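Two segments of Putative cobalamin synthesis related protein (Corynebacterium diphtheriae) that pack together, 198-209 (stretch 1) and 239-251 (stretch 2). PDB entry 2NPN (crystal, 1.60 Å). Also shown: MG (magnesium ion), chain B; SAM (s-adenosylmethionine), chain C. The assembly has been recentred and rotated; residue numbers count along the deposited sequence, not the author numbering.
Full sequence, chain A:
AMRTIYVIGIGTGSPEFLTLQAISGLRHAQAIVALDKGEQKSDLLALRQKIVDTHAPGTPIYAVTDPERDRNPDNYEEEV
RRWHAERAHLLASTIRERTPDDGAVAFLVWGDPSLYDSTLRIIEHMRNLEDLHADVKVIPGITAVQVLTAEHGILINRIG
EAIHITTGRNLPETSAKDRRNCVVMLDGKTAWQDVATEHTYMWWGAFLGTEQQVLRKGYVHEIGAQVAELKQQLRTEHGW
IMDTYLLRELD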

# COMPACT_ATOMS: atom_id res chain seq x y z
N GLU A 198 -8.63 29.47 0.21
CA GLU A 198 -10.09 29.43 0.31
C GLU A 198 -10.72 28.52 -0.74
O GLU A 198 -11.84 28.06 -0.53
CB GLU A 198 -10.73 30.84 0.27
CG GLU A 198 -10.76 31.52 -1.04
CD GLU A 198 -11.50 32.90 -1.05
OE1 GLU A 198 -12.42 33.20 -0.23
OE2 GLU A 198 -11.10 33.74 -1.89
N HIS A 199 -10.01 28.26 -1.85
CA HIS A 199 -10.55 27.47 -2.97
C HIS A 199 -10.19 25.99 -2.92
O HIS A 199 -10.66 25.20 -3.77
CB HIS A 199 -10.07 28.04 -4.27
CG HIS A 199 -10.52 29.44 -4.48
ND1 HIS A 199 -11.86 29.80 -4.50
CD2 HIS A 199 -9.82 30.58 -4.64
CE1 HIS A 199 -11.95 31.10 -4.71
NE2 HIS A 199 -10.73 31.61 -4.76
N THR A 200 -9.34 25.59 -1.96
CA THR A 200 -8.86 24.20 -1.91
C THR A 200 -9.95 23.28 -1.41
O THR A 200 -10.47 23.48 -0.28
CB THR A 200 -7.65 24.09 -0.97
OG1 THR A 200 -6.70 25.11 -1.31
CG2 THR A 200 -7.05 22.66 -1.07
N TYR A 201 -10.28 22.28 -2.21
CA TYR A 201 -11.29 21.28 -1.87
C TYR A 201 -10.55 19.98 -1.53
O TYR A 201 -9.53 19.70 -2.17
CB TYR A 201 -12.23 21.02 -3.04
CG TYR A 201 -13.53 20.41 -2.61
CD1 TYR A 201 -14.60 21.21 -2.22
CD2 TYR A 201 -13.73 19.05 -2.63
CE1 TYR A 201 -15.79 20.66 -1.83
CE2 TYR A 201 -14.93 18.49 -2.25
CZ TYR A 201 -15.97 19.30 -1.84
OH TYR A 201 -17.22 18.83 -1.42
N MSE A 202 -11.07 19.21 -0.58
CA MSE A 202 -10.45 17.93 -0.23
C MSE A 202 -11.47 16.80 -0.21
O MSE A 202 -12.60 16.95 0.29
CB MSE A 202 -9.78 18.02 1.17
CG MSE A 202 -9.14 16.70 1.59
SE MSE A 202 -8.05 16.83 3.24
CE MSE A 202 -9.39 17.50 4.47
N TRP A 203 -11.06 15.66 -0.80
CA TRP A 203 -11.69 14.38 -0.59
C TRP A 203 -10.74 13.49 0.20
O TRP A 203 -9.62 13.26 -0.21
CB TRP A 203 -12.01 13.72 -1.90
CG TRP A 203 -13.03 14.44 -2.75
CD1 TRP A 203 -14.38 14.24 -2.79
CD2 TRP A 203 -12.75 15.45 -3.72
NE1 TRP A 203 -14.96 15.07 -3.74
CE2 TRP A 203 -13.98 15.81 -4.33
CE3 TRP A 203 -11.57 16.09 -4.15
CZ2 TRP A 203 -14.05 16.76 -5.36
CZ3 TRP A 203 -11.66 17.02 -5.18
CH2 TRP A 203 -12.89 17.35 -5.76
N TRP A 204 -11.21 13.01 1.36
CA TRP A 204 -10.38 12.32 2.33
C TRP A 204 -10.98 10.97 2.65
O TRP A 204 -12.21 10.77 2.64
CB TRP A 204 -10.23 13.19 3.58
CG TRP A 204 -9.43 12.69 4.68
CD1 TRP A 204 -8.09 12.91 4.90
CD2 TRP A 204 -9.88 11.89 5.80
NE1 TRP A 204 -7.69 12.31 6.06
CE2 TRP A 204 -8.76 11.67 6.63
CE3 TRP A 204 -11.12 11.33 6.16
CZ2 TRP A 204 -8.86 10.97 7.84
CZ3 TRP A 204 -11.19 10.61 7.34
CH2 TRP A 204 -10.07 10.43 8.17
N GLY A 205 -10.12 9.99 2.95
CA GLY A 205 -10.60 8.74 3.44
C GLY A 205 -9.58 8.00 4.26
O GLY A 205 -8.38 8.05 3.97
N ALA A 206 -10.08 7.27 5.25
CA ALA A 206 -9.27 6.42 6.11
C ALA A 206 -9.84 5.03 6.14
O ALA A 206 -11.04 4.84 6.00
CB ALA A 206 -9.16 7.00 7.50
N PHE A 207 -8.95 4.04 6.28
CA PHE A 207 -9.35 2.64 6.34
C PHE A 207 -10.20 2.29 5.12
O PHE A 207 -11.18 1.53 5.22
CB PHE A 207 -10.11 2.37 7.65
CG PHE A 207 -9.40 2.86 8.90
CD1 PHE A 207 -8.19 2.29 9.29
CD2 PHE A 207 -9.94 3.85 9.67
CE1 PHE A 207 -7.52 2.70 10.44
CE2 PHE A 207 -9.28 4.29 10.86
CZ PHE A 207 -8.08 3.71 11.21
N LEU A 208 -9.81 2.82 3.97
CA LEU A 208 -10.54 2.64 2.74
C LEU A 208 -10.68 1.17 2.37
O LEU A 208 -9.71 0.41 2.53
CB LEU A 208 -9.84 3.34 1.58
CG LEU A 208 -9.87 4.84 1.64
CD1 LEU A 208 -8.79 5.42 0.74
CD2 LEU A 208 -11.23 5.40 1.26
N GLY A 209 -11.87 0.79 1.89
CA GLY A 209 -12.14 -0.56 1.46
C GLY A 209 -12.72 -1.44 2.56
O GLY A 209 -13.39 -2.45 2.26
N GLY A 239 -5.27 2.70 17.35
CA GLY A 239 -3.84 2.53 17.59
C GLY A 239 -3.00 3.01 16.43
O GLY A 239 -1.78 3.11 16.53
N TRP A 240 -3.67 3.26 15.30
CA TRP A 240 -3.00 3.67 14.07
C TRP A 240 -4.07 4.18 13.11
O TRP A 240 -5.27 3.99 13.31
CB TRP A 240 -2.27 2.50 13.41
CG TRP A 240 -3.19 1.36 13.03
CD1 TRP A 240 -3.64 0.37 13.87
CD2 TRP A 240 -3.77 1.08 11.75
NE1 TRP A 240 -4.47 -0.49 13.20
CE2 TRP A 240 -4.55 -0.10 11.89
CE3 TRP A 240 -3.71 1.69 10.49
CZ2 TRP A 240 -5.27 -0.65 10.84
CZ3 TRP A 240 -4.41 1.12 9.44
CH2 TRP A 240 -5.18 -0.04 9.62
N ILE A 241 -3.62 4.84 12.06
CA ILE A 241 -4.54 5.24 10.99
C ILE A 241 -3.78 5.33 9.68
O ILE A 241 -2.61 5.69 9.68
CB ILE A 241 -5.26 6.59 11.29
CG1 ILE A 241 -6.27 6.93 10.19
CG2 ILE A 241 -4.26 7.76 11.45
CD1 ILE A 241 -7.29 7.91 10.68
N MSE A 242 -4.43 4.96 8.57
CA MSE A 242 -3.88 5.25 7.26
C MSE A 242 -4.95 5.99 6.50
O MSE A 242 -6.09 5.52 6.44
CB MSE A 242 -3.48 3.99 6.50
CG MSE A 242 -2.23 3.33 7.04
SE MSE A 242 -1.61 1.86 5.94
CE MSE A 242 -3.24 0.79 5.96
N ASP A 243 -4.59 7.17 6.01
CA ASP A 243 -5.48 8.00 5.23
C ASP A 243 -4.84 8.33 3.88
O ASP A 243 -3.60 8.34 3.74
CB ASP A 243 -5.93 9.29 5.95
CG ASP A 243 -4.77 10.29 6.30
OD1 ASP A 243 -3.58 9.87 6.33
OD2 ASP A 243 -5.03 11.50 6.61
N THR A 244 -5.70 8.67 2.92
CA THR A 244 -5.25 9.17 1.62
C THR A 244 -6.24 10.29 1.29
O THR A 244 -7.43 10.21 1.64
CB THR A 244 -5.32 8.04 0.53
OG1 THR A 244 -4.49 6.92 0.89
CG2 THR A 244 -4.83 8.51 -0.87
N TYR A 245 -5.76 11.34 0.64
CA TYR A 245 -6.66 12.43 0.29
C TYR A 245 -6.24 13.06 -1.03
O TYR A 245 -5.10 12.95 -1.44
CB TYR A 245 -6.79 13.44 1.42
CG TYR A 245 -5.51 14.05 1.95
CD1 TYR A 245 -5.08 15.32 1.53
CD2 TYR A 245 -4.76 13.44 2.97
CE1 TYR A 245 -3.91 15.92 2.04
CE2 TYR A 245 -3.63 14.05 3.48
CZ TYR A 245 -3.21 15.30 3.02
OH TYR A 245 -2.08 15.92 3.59
N LEU A 246 -7.19 13.76 -1.65
CA LEU A 246 -6.97 14.45 -2.91
C LEU A 246 -7.33 15.92 -2.66
O LEU A 246 -8.39 16.18 -2.09
CB LEU A 246 -7.85 13.88 -4.03
CG LEU A 246 -7.55 14.40 -5.43
CD1 LEU A 246 -7.93 13.28 -6.49
CD2 LEU A 246 -8.22 15.71 -5.70
N LEU A 247 -6.44 16.83 -2.98
CA LEU A 247 -6.66 18.29 -2.89
C LEU A 247 -6.77 18.80 -4.31
O LEU A 247 -6.02 18.44 -5.20
CB LEU A 247 -5.46 18.96 -2.22
CG LEU A 247 -5.16 18.56 -0.77
CD1 LEU A 247 -3.89 19.35 -0.24
CD2 LEU A 247 -6.31 18.74 0.10
N ARG A 248 -7.76 19.65 -4.51
CA ARG A 248 -8.02 20.25 -5.81
C ARG A 248 -8.36 21.71 -5.61
O ARG A 248 -9.22 22.04 -4.79
CB ARG A 248 -9.14 19.52 -6.54
CG ARG A 248 -9.38 19.98 -7.95
CD ARG A 248 -10.29 19.03 -8.72
NE ARG A 248 -9.63 17.74 -8.98
CZ ARG A 248 -10.22 16.57 -9.23
NH1 ARG A 248 -11.56 16.45 -9.30
NH2 ARG A 248 -9.49 15.49 -9.40
N GLU A 249 -7.74 22.55 -6.41
CA GLU A 249 -7.98 24.00 -6.36
C GLU A 249 -9.18 24.29 -7.25
O GLU A 249 -9.08 24.30 -8.47
CB GLU A 249 -6.75 24.80 -6.80
CG GLU A 249 -6.80 26.21 -6.35
CD GLU A 249 -6.55 26.34 -4.84
OE1 GLU A 249 -6.42 25.32 -4.11
OE2 GLU A 249 -6.46 27.49 -4.40
N LEU A 250 -10.31 24.56 -6.62
CA LEU A 250 -11.58 24.84 -7.31
C LEU A 250 -11.82 26.34 -7.37
O LEU A 250 -12.70 26.88 -6.77
CB LEU A 250 -12.73 24.08 -6.65
CG LEU A 250 -12.71 22.56 -6.65
CD1 LEU A 250 -13.93 22.01 -5.93
CD2 LEU A 250 -12.53 21.99 -8.06
N ASP A 251 -10.93 27.02 -8.08
CA ASP A 251 -11.03 28.45 -8.27
C ASP A 251 -11.67 28.86 -9.60
O ASP A 251 -12.29 28.04 -10.32
CB ASP A 251 -9.63 29.06 -8.13
CG ASP A 251 -8.66 28.61 -9.22
OD1 ASP A 251 -8.99 27.80 -10.11
OD2 ASP A 251 -7.51 29.07 -9.15
OXT ASP A 251 -11.56 30.04 -9.98
MG MG B . -14.65 26.55 -5.61
N SAM C . 1.17 0.04 -2.29
CA SAM C . 0.08 0.76 -1.57
C SAM C . -1.04 1.16 -2.51
O SAM C . -2.05 1.76 -2.05
OXT SAM C . -0.97 0.84 -3.72
CB SAM C . 0.64 1.99 -0.83
CG SAM C . 1.58 1.64 0.32
SD SAM C . 2.18 3.06 1.32
CE SAM C . 3.30 2.10 2.38
C5' SAM C . 0.95 3.38 2.63
C4' SAM C . 0.04 4.58 2.36
O4' SAM C . -0.97 4.20 1.49
C3' SAM C . -0.71 5.12 3.59
O3' SAM C . 0.08 6.00 4.35
C2' SAM C . -1.92 5.79 2.99
O2' SAM C . -1.54 7.02 2.39
C1' SAM C . -2.21 4.78 1.91
N9 SAM C . -3.16 3.73 2.34
C8 SAM C . -2.92 2.36 2.27
N7 SAM C . -4.01 1.69 2.66
C5 SAM C . -4.98 2.61 2.93
C6 SAM C . -6.31 2.49 3.30
N6 SAM C . -6.90 1.29 3.50
N1 SAM C . -7.06 3.65 3.49
C2 SAM C . -6.50 4.88 3.24
N3 SAM C . -5.19 5.01 2.86
C4 SAM C . -4.43 3.89 2.68

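The contact is an antiparallel pairing of strand 200-206 with strand 243-249: the angle between their N-to-C directions is 156° and the axes approach to 4.6 Å. Together the two stretches bury 1056 Å², and the three residues of stretch 1 with most surface covered, W203, F207 and H199, mark the middle and the two ends of the ladder.

W203 (99 Å² covered) sits opposite L246 in a hydrogen-bonded pair. W203 N donates to L246 O at 3.0 Å and L246 N donates to W203 O at 2.9 Å, with N-H...acceptor angles of 159° and 158°. The same closed pattern recurs two residues away in each direction. Y201 N reaches R248 O at 2.8 Å and R248 N reaches Y201 O at 2.9 Å; beyond W203, G205 N reaches T244 O at 3.0 Å and T244 N reaches G205 O at 2.9 Å. With chi1 at -64° (m), the indole of W203 extends along the neighbouring strand. Its CE3 lies 3.7 Å from L246 CD2, while W203 CZ3 lies 3.8 Å from R248 CB and also over one face of the R248 guanidinium. One ring thus covers two side chains on its own face of the sheet, one aliphatic and one charged.

The other face of the sheet carries T200, M202, W204 and A206 against E249, L247, Y245 and D243. Here W204 NE1 donates to D243 OD2 at 2.8 Å with an angle of 149°, the acceptor lying near the indole plane as a ring N-H requires. M202, a selenomethionine, places SE 3.7 Å from Y245 CD1 and CB 3.7 Å from L247 CD2.

F207 (86 Å²) follows the end of its strand and has left beta geometry, with phi/psi of 55/40. Its amide nevertheless continues the ladder, F207 N donating to M242 O at 3.2 Å and 160°. The phenyl ring directs its edge toward the face of the W240 six-membered ring, with planes at 83° and centroids 5.1 Å apart; the nearest side-chain atoms are F207 CE1 and W240 CZ3, at 3.6 Å. I241 also packs here, its CG1 3.8 Å from F207 CZ. Next to this end, the adenine of SAM engages both stretches: L208 N donates to SAM N1 at 2.9 Å, and T244 OG1 donates to SAM N3 at 2.8 Å.

H199 (84 Å²) anchors the opposite end. Its carbonyl accepts from the backbone, L250 N to H199 O measuring 2.9 Å at 160°, and D251 CB stands over one face of its imidazole, 4.0 Å from the ring centroid and 24° off the normal. The adjacent T200 OG1 donates to E249 OE1 at 2.8 Å, and Y201 CB meets L250 CD1 at 3.5 Å. L250 O also binds the magnesium ion MG, at 2.3 Å.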